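Local coordinates for aac(6')-Ii (Enterococcus faecium, PDB 1N71), which binds coenzyme A and probably transfers an acetyl group from acetyl-coenzyme A to the 6'-amino group of aminoglycoside antibiotics, at residues Lys153-Leu158 with Trp170-Ile175; Thr123-His128 with Val157-Asn162. All blocks are in the same frame, centred on the assembly; numbering follows the deposited sequence.

Contact 1: Lys153-Leu158 with Trp170-Ile175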
loop_
_atom_site.group_PDB
_atom_site.type_symbol
_atom_site.label_atom_id
_atom_site.label_comp_id
_atom_site.label_asym_id
_atom_site.label_seq_id
_atom_site.Cartn_x
_atom_site.Cartn_y
_atom_site.Cartn_z
ATOM N N LYS A 153 -6.843 -11.503 8.074
ATOM C CA LYS A 153 -5.670 -12.327 8.336
ATOM C C LYS A 153 -4.400 -11.552 8.023
ATOM O O LYS A 153 -4.380 -10.745 7.102
ATOM C CB LYS A 153 -5.750 -13.584 7.460
ATOM C CG LYS A 153 -4.442 -14.319 7.220
ATOM C CD LYS A 153 -4.668 -15.528 6.303
ATOM C CE LYS A 153 -3.389 -16.325 6.096
ATOM N NZ LYS A 153 -3.650 -17.652 5.458
ATOM N N ILE A 154 -3.340 -11.777 8.791
ATOM C CA ILE A 154 -2.086 -11.098 8.493
ATOM C C ILE A 154 -1.535 -11.802 7.263
ATOM O O ILE A 154 -1.283 -13.011 7.291
ATOM C CB ILE A 154 -1.061 -11.226 9.641
ATOM C CG1 ILE A 154 -1.610 -10.552 10.906
ATOM C CG2 ILE A 154 0.277 -10.587 9.211
ATOM C CD1 ILE A 154 -0.740 -10.743 12.160
ATOM N N VAL A 155 -1.357 -11.048 6.183
ATOM C CA VAL A 155 -0.853 -11.602 4.932
ATOM C C VAL A 155 0.501 -11.030 4.547
ATOM O O VAL A 155 1.029 -11.329 3.479
ATOM C CB VAL A 155 -1.822 -11.334 3.775
ATOM C CG1 VAL A 155 -3.125 -12.086 4.004
ATOM C CG2 VAL A 155 -2.084 -9.833 3.655
ATOM N N GLY A 156 1.063 -10.195 5.408
ATOM C CA GLY A 156 2.364 -9.637 5.098
ATOM C C GLY A 156 2.842 -8.653 6.137
ATOM O O GLY A 156 2.072 -8.223 6.997
ATOM N N VAL A 157 4.123 -8.309 6.058
ATOM C CA VAL A 157 4.733 -7.349 6.965
ATOM C C VAL A 157 5.733 -6.507 6.189
ATOM O O VAL A 157 6.285 -6.947 5.184
ATOM C CB VAL A 157 5.491 -8.032 8.142
ATOM C CG1 VAL A 157 4.504 -8.747 9.061
ATOM C CG2 VAL A 157 6.544 -9.004 7.601
ATOM N N LEU A 158 5.946 -5.285 6.654
ATOM C CA LEU A 158 6.896 -4.380 6.028
ATOM C C LEU A 158 7.974 -4.118 7.074
ATOM O O LEU A 158 7.826 -3.253 7.938
ATOM C CB LEU A 158 6.207 -3.077 5.633
ATOM C CG LEU A 158 7.092 -2.039 4.943
ATOM C CD1 LEU A 158 7.949 -2.703 3.870
ATOM C CD2 LEU A 158 6.207 -0.954 4.349
ATOM N N TRP A 170 0.450 -5.988 7.418
ATOM C CA TRP A 170 -0.595 -6.002 6.394
ATOM C C TRP A 170 -1.612 -7.109 6.649
ATOM O O TRP A 170 -1.249 -8.273 6.792
ATOM C CB TRP A 170 0.011 -6.212 5.001
ATOM C CG TRP A 170 0.610 -4.992 4.379
ATOM C CD1 TRP A 170 -0.010 -3.792 4.155
ATOM C CD2 TRP A 170 1.927 -4.872 3.825
ATOM N NE1 TRP A 170 0.838 -2.937 3.490
ATOM C CE2 TRP A 170 2.033 -3.575 3.275
ATOM C CE3 TRP A 170 3.025 -5.738 3.736
ATOM C CZ2 TRP A 170 3.196 -3.119 2.645
ATOM C CZ3 TRP A 170 4.184 -5.286 3.107
ATOM C CH2 TRP A 170 4.258 -3.985 2.570
ATOM N N MET A 171 -2.887 -6.736 6.686
ATOM C CA MET A 171 -3.963 -7.687 6.912
ATOM C C MET A 171 -4.985 -7.583 5.783
ATOM O O MET A 171 -5.169 -6.519 5.193
ATOM C CB MET A 171 -4.630 -7.407 8.254
ATOM C CG MET A 171 -3.649 -7.415 9.419
ATOM S SD MET A 171 -4.453 -7.319 11.007
ATOM C CE MET A 171 -5.295 -8.893 11.053
ATOM N N ALA A 172 -5.660 -8.685 5.486
ATOM C CA ALA A 172 -6.631 -8.664 4.404
ATOM C C ALA A 172 -7.748 -9.663 4.614
ATOM O O ALA A 172 -7.615 -10.632 5.371
ATOM C CB ALA A 172 -5.925 -8.937 3.078
ATOM N N LYS A 173 -8.855 -9.411 3.935
ATOM C CA LYS A 173 -10.017 -10.272 4.007
ATOM C C LYS A 173 -10.735 -10.203 2.668
ATOM O O LYS A 173 -10.855 -9.133 2.072
ATOM C CB LYS A 173 -10.960 -9.799 5.122
ATOM C CG LYS A 173 -12.248 -10.614 5.247
ATOM C CD LYS A 173 -13.169 -10.038 6.327
ATOM C CE LYS A 173 -14.453 -10.841 6.464
ATOM N NZ LYS A 173 -15.382 -10.239 7.479
ATOM N N THR A 174 -11.163 -11.353 2.167
ATOM C CA THR A 174 -11.922 -11.384 0.928
ATOM C C THR A 174 -13.346 -11.390 1.479
ATOM O O THR A 174 -13.716 -12.257 2.270
ATOM C CB THR A 174 -11.579 -12.634 0.114
ATOM O OG1 THR A 174 -10.314 -12.422 -0.534
ATOM C CG2 THR A 174 -12.641 -12.912 -0.927
ATOM N N ILE A 175 -14.133 -10.403 1.071
ATOM C CA ILE A 175 -15.472 -10.223 1.623
ATOM C C ILE A 175 -16.699 -10.869 0.993
ATOM O O ILE A 175 -17.811 -10.672 1.479
ATOM C CB ILE A 175 -15.748 -8.720 1.780
ATOM C CG1 ILE A 175 -15.696 -8.034 0.410
ATOM C CG2 ILE A 175 -14.689 -8.106 2.697
ATOM C CD1 ILE A 175 -15.975 -6.552 0.459
#
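Trp170 sets the six-membered ring of its indole against Leu158. CB of Leu158 lies 3.7 Å from CH2 of Trp170. The approach is an off-centre CH-pi contact, 29° off the ring normal. CG of Trp170 is anti to its carbonyl carbon (chi1 -80°), and the indole extends beyond it along the backbone of Gly156 and Val157. Gly156 C meets the indole at its edge, and Val157 O comes to 3.4 Å from CZ3 of Trp170.

The side chains of Ile154 and Met171 share another face of the sheet, and CG1 of Ile154 is 4.0 Å from CG of Met171. The bend of Met171 at chi3 (67°) brings its CE back to the same CG1. Val155 places CG2 4.0 Å from CB of Ala172.

The strands are antiparallel. Lys153 and Ala172 form a hydrogen-bonded pair, N to O in both directions. Val155 and Gly156 then both face Trp170, which is a classic beta bulge. Trp170 O accepts a bond from Val155 N at 2.8 Å and a weak one from Gly156 N at 3.3 Å. Trp170 N donates to Gly156 O at 2.8 Å, from above the carbonyl plane.

Val155 and Val157 make backbone hydrogen bonds with the second subunit, whose Trp170 stacks on Trp170 here. The hairpin is the C-terminal end of the GNAT sheet. Strand 168-174 lies between strands 106-112 and 153-158; helix 144-149 packs on Ile154 and Met171, and helix 129-134 on Ile154 and Val157.

Contact 2: Thr123-His128 with Val157-Asn162; sequences TDLYEH and VLPNAN. Unlike the reference sequence in segment 123-128: Glu127 (reference Val).
Leu125 and Pro159 bring their CA atoms to 5.6 Å where a type I turn, Asp124 to Glu127, meets a type II turn, Leu158 to Ala161. Pro159 is the second residue of the type II turn. Asn160 is the third and has a positive phi (56°), as that turn requires.

Pro159 packs against two side chains. Its CG lies 3.6 Å from CB of Leu125. Its CB sits over one face of the Tyr126 ring, 3.6 Å from CE2 of Tyr126, in a CH-pi contact. CG of Pro159 is above the same plane but offset toward the rim. The side chains of Tyr126 and Pro159 cross at about a right angle. Leu125 has CD1 anti to CA (chi2 180°), and this CD1 meets CB of Val157 at 4.0 Å.

The first segment belongs to the loop between strand 106-112 and helix 129-134. The second leaves strand 153-158 and starts the connection of the C-terminal hairpin. Asp124 shapes the first loop as an Asx turn: its OD1 accepts from Tyr126 N at 3.0 Å, on the anti side of the carboxylate and tilted out of its plane.

Two waters link the turns. Water 1 lies at the edge of the Tyr126 ring, accepts from Asn160 ND2 at 3.0 Å and donates weakly to Asp124 OD1. Water 2 accepts from Leu125 N and lies 2.9 Å from Asn160 OD1, to which it can donate. Asn160 OD1 also accepts from Asp165 N. Tyr126 OH and Asn160 ND2 both hydrogen-bond to Thr174 OG1 of the second subunit.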
loop_
_atom_site.group_PDB
_atom_site.type_symbol
_atom_site.label_atom_id
_atom_site.label_comp_id
_atom_site.label_asym_id
_atom_site.label_seq_id
_atom_site.Cartn_x
_atom_site.Cartn_y
_atom_site.Cartn_z
ATOM N N THR A 123 12.359 -7.138 16.448
ATOM C CA THR A 123 12.909 -8.392 15.947
ATOM C C THR A 123 13.200 -8.207 14.466
ATOM O O THR A 123 12.538 -7.415 13.797
ATOM C CB THR A 123 11.920 -9.558 16.113
ATOM O OG1 THR A 123 12.529 -10.766 15.634
ATOM C CG2 THR A 123 10.636 -9.292 15.322
ATOM N N ASP A 124 14.196 -8.920 13.951
ATOM C CA ASP A 124 14.532 -8.806 12.533
ATOM C C ASP A 124 13.503 -9.608 11.751
ATOM O O ASP A 124 13.533 -10.842 11.756
ATOM C CB ASP A 124 15.930 -9.363 12.252
ATOM C CG ASP A 124 16.404 -9.044 10.846
ATOM O OD1 ASP A 124 15.543 -8.861 9.961
ATOM O OD2 ASP A 124 17.633 -8.984 10.623
ATOM N N LEU A 125 12.601 -8.908 11.068
ATOM C CA LEU A 125 11.544 -9.569 10.315
ATOM C C LEU A 125 11.956 -10.288 9.041
ATOM O O LEU A 125 11.138 -10.982 8.437
ATOM C CB LEU A 125 10.418 -8.578 10.008
ATOM C CG LEU A 125 9.494 -8.334 11.201
ATOM C CD1 LEU A 125 8.409 -7.336 10.820
ATOM C CD2 LEU A 125 8.865 -9.661 11.636
ATOM N N TYR A 126 13.206 -10.124 8.617
ATOM C CA TYR A 126 13.666 -10.825 7.424
ATOM C C TYR A 126 14.035 -12.260 7.802
ATOM O O TYR A 126 14.172 -13.131 6.935
ATOM C CB TYR A 126 14.869 -10.105 6.803
ATOM C CG TYR A 126 14.486 -8.810 6.117
ATOM C CD1 TYR A 126 13.718 -8.819 4.950
ATOM C CD2 TYR A 126 14.843 -7.575 6.660
ATOM C CE1 TYR A 126 13.312 -7.633 4.341
ATOM C CE2 TYR A 126 14.440 -6.378 6.057
ATOM C CZ TYR A 126 13.673 -6.418 4.896
ATOM O OH TYR A 126 13.264 -5.243 4.295
ATOM N N GLU A 127 14.165 -12.499 9.105
ATOM C CA GLU A 127 14.507 -13.817 9.636
ATOM C C GLU A 127 13.268 -14.559 10.111
ATOM O O GLU A 127 12.601 -14.112 11.039
ATOM C CB GLU A 127 15.478 -13.674 10.811
ATOM C CG GLU A 127 16.769 -12.975 10.451
ATOM C CD GLU A 127 17.415 -13.591 9.227
ATOM O OE1 GLU A 127 17.632 -14.820 9.231
ATOM O OE2 GLU A 127 17.698 -12.849 8.262
ATOM N N HIS A 128 12.967 -15.695 9.485
ATOM C CA HIS A 128 11.801 -16.491 9.866
ATOM C C HIS A 128 10.550 -15.623 9.778
ATOM O O HIS A 128 9.646 -15.702 10.613
ATOM C CB HIS A 128 11.962 -17.026 11.293
ATOM C CG HIS A 128 13.209 -17.829 11.502
ATOM N ND1 HIS A 128 13.486 -18.976 10.789
ATOM C CD2 HIS A 128 14.252 -17.652 12.348
ATOM C CE1 HIS A 128 14.646 -19.471 11.184
ATOM N NE2 HIS A 128 15.131 -18.687 12.130
ATOM N N VAL A 157 4.123 -8.309 6.058
ATOM C CA VAL A 157 4.733 -7.349 6.965
ATOM C C VAL A 157 5.733 -6.507 6.189
ATOM O O VAL A 157 6.285 -6.947 5.184
ATOM C CB VAL A 157 5.491 -8.032 8.142
ATOM C CG1 VAL A 157 4.504 -8.747 9.061
ATOM C CG2 VAL A 157 6.544 -9.004 7.601
ATOM N N LEU A 158 5.946 -5.285 6.654
ATOM C CA LEU A 158 6.896 -4.380 6.028
ATOM C C LEU A 158 7.974 -4.118 7.074
ATOM O O LEU A 158 7.826 -3.253 7.938
ATOM C CB LEU A 158 6.207 -3.077 5.633
ATOM C CG LEU A 158 7.092 -2.039 4.943
ATOM C CD1 LEU A 158 7.949 -2.703 3.870
ATOM C CD2 LEU A 158 6.207 -0.954 4.349
ATOM N N PRO A 159 9.078 -4.870 7.006
ATOM C CA PRO A 159 10.170 -4.708 7.972
ATOM C C PRO A 159 10.763 -3.301 8.066
ATOM O O PRO A 159 11.048 -2.663 7.052
ATOM C CB PRO A 159 11.203 -5.738 7.503
ATOM C CG PRO A 159 10.351 -6.800 6.838
ATOM C CD PRO A 159 9.381 -5.945 6.046
ATOM N N ASN A 160 10.932 -2.826 9.298
ATOM C CA ASN A 160 11.527 -1.518 9.563
ATOM C C ASN A 160 10.848 -0.335 8.873
ATOM O O ASN A 160 11.485 0.686 8.624
ATOM C CB ASN A 160 13.000 -1.555 9.154
ATOM C CG ASN A 160 13.705 -2.799 9.651
ATOM O OD1 ASN A 160 13.713 -3.081 10.847
ATOM N ND2 ASN A 160 14.305 -3.552 8.733
ATOM N N ALA A 161 9.557 -0.465 8.587
ATOM C CA ALA A 161 8.817 0.585 7.891
ATOM C C ALA A 161 8.897 1.968 8.528
ATOM O O ALA A 161 9.185 2.958 7.853
ATOM C CB ALA A 161 7.348 0.172 7.749
ATOM N N ASN A 162 8.632 2.023 9.829
ATOM C CA ASN A 162 8.621 3.270 10.581
ATOM C C ASN A 162 9.910 3.462 11.371
ATOM O O ASN A 162 9.955 4.248 12.313
ATOM C CB ASN A 162 7.436 3.248 11.546
ATOM C CG ASN A 162 6.130 2.918 10.854
ATOM O OD1 ASN A 162 5.504 3.783 10.246
ATOM N ND2 ASN A 162 5.720 1.653 10.923
HETATM O O HOH W 1 15.976 -5.889 9.499
HETATM O O HOH W 2 13.095 -5.881 11.245
#

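After strand 106-112 the chain runs through 123-128, the first half of contact 2. It then forms helices 129-134 and 144-149 and enters strand 153-158, where contact 1 begins. The strand runs out into 157-162, which packs back on 123-128 and closes a loop that contains both helices. The chain next returns along strand 168-174, and contact 1 closes this shorter hairpin loop. The two loops cross: contact 1 opens before contact 2 has closed, and Val157 and Leu158 belong to both. Contact 1 joins the last two strands of the sheet within this chain. Contact 2 ties the end of strand 153-158 to the loop before helix 129-134. Both reach the second subunit.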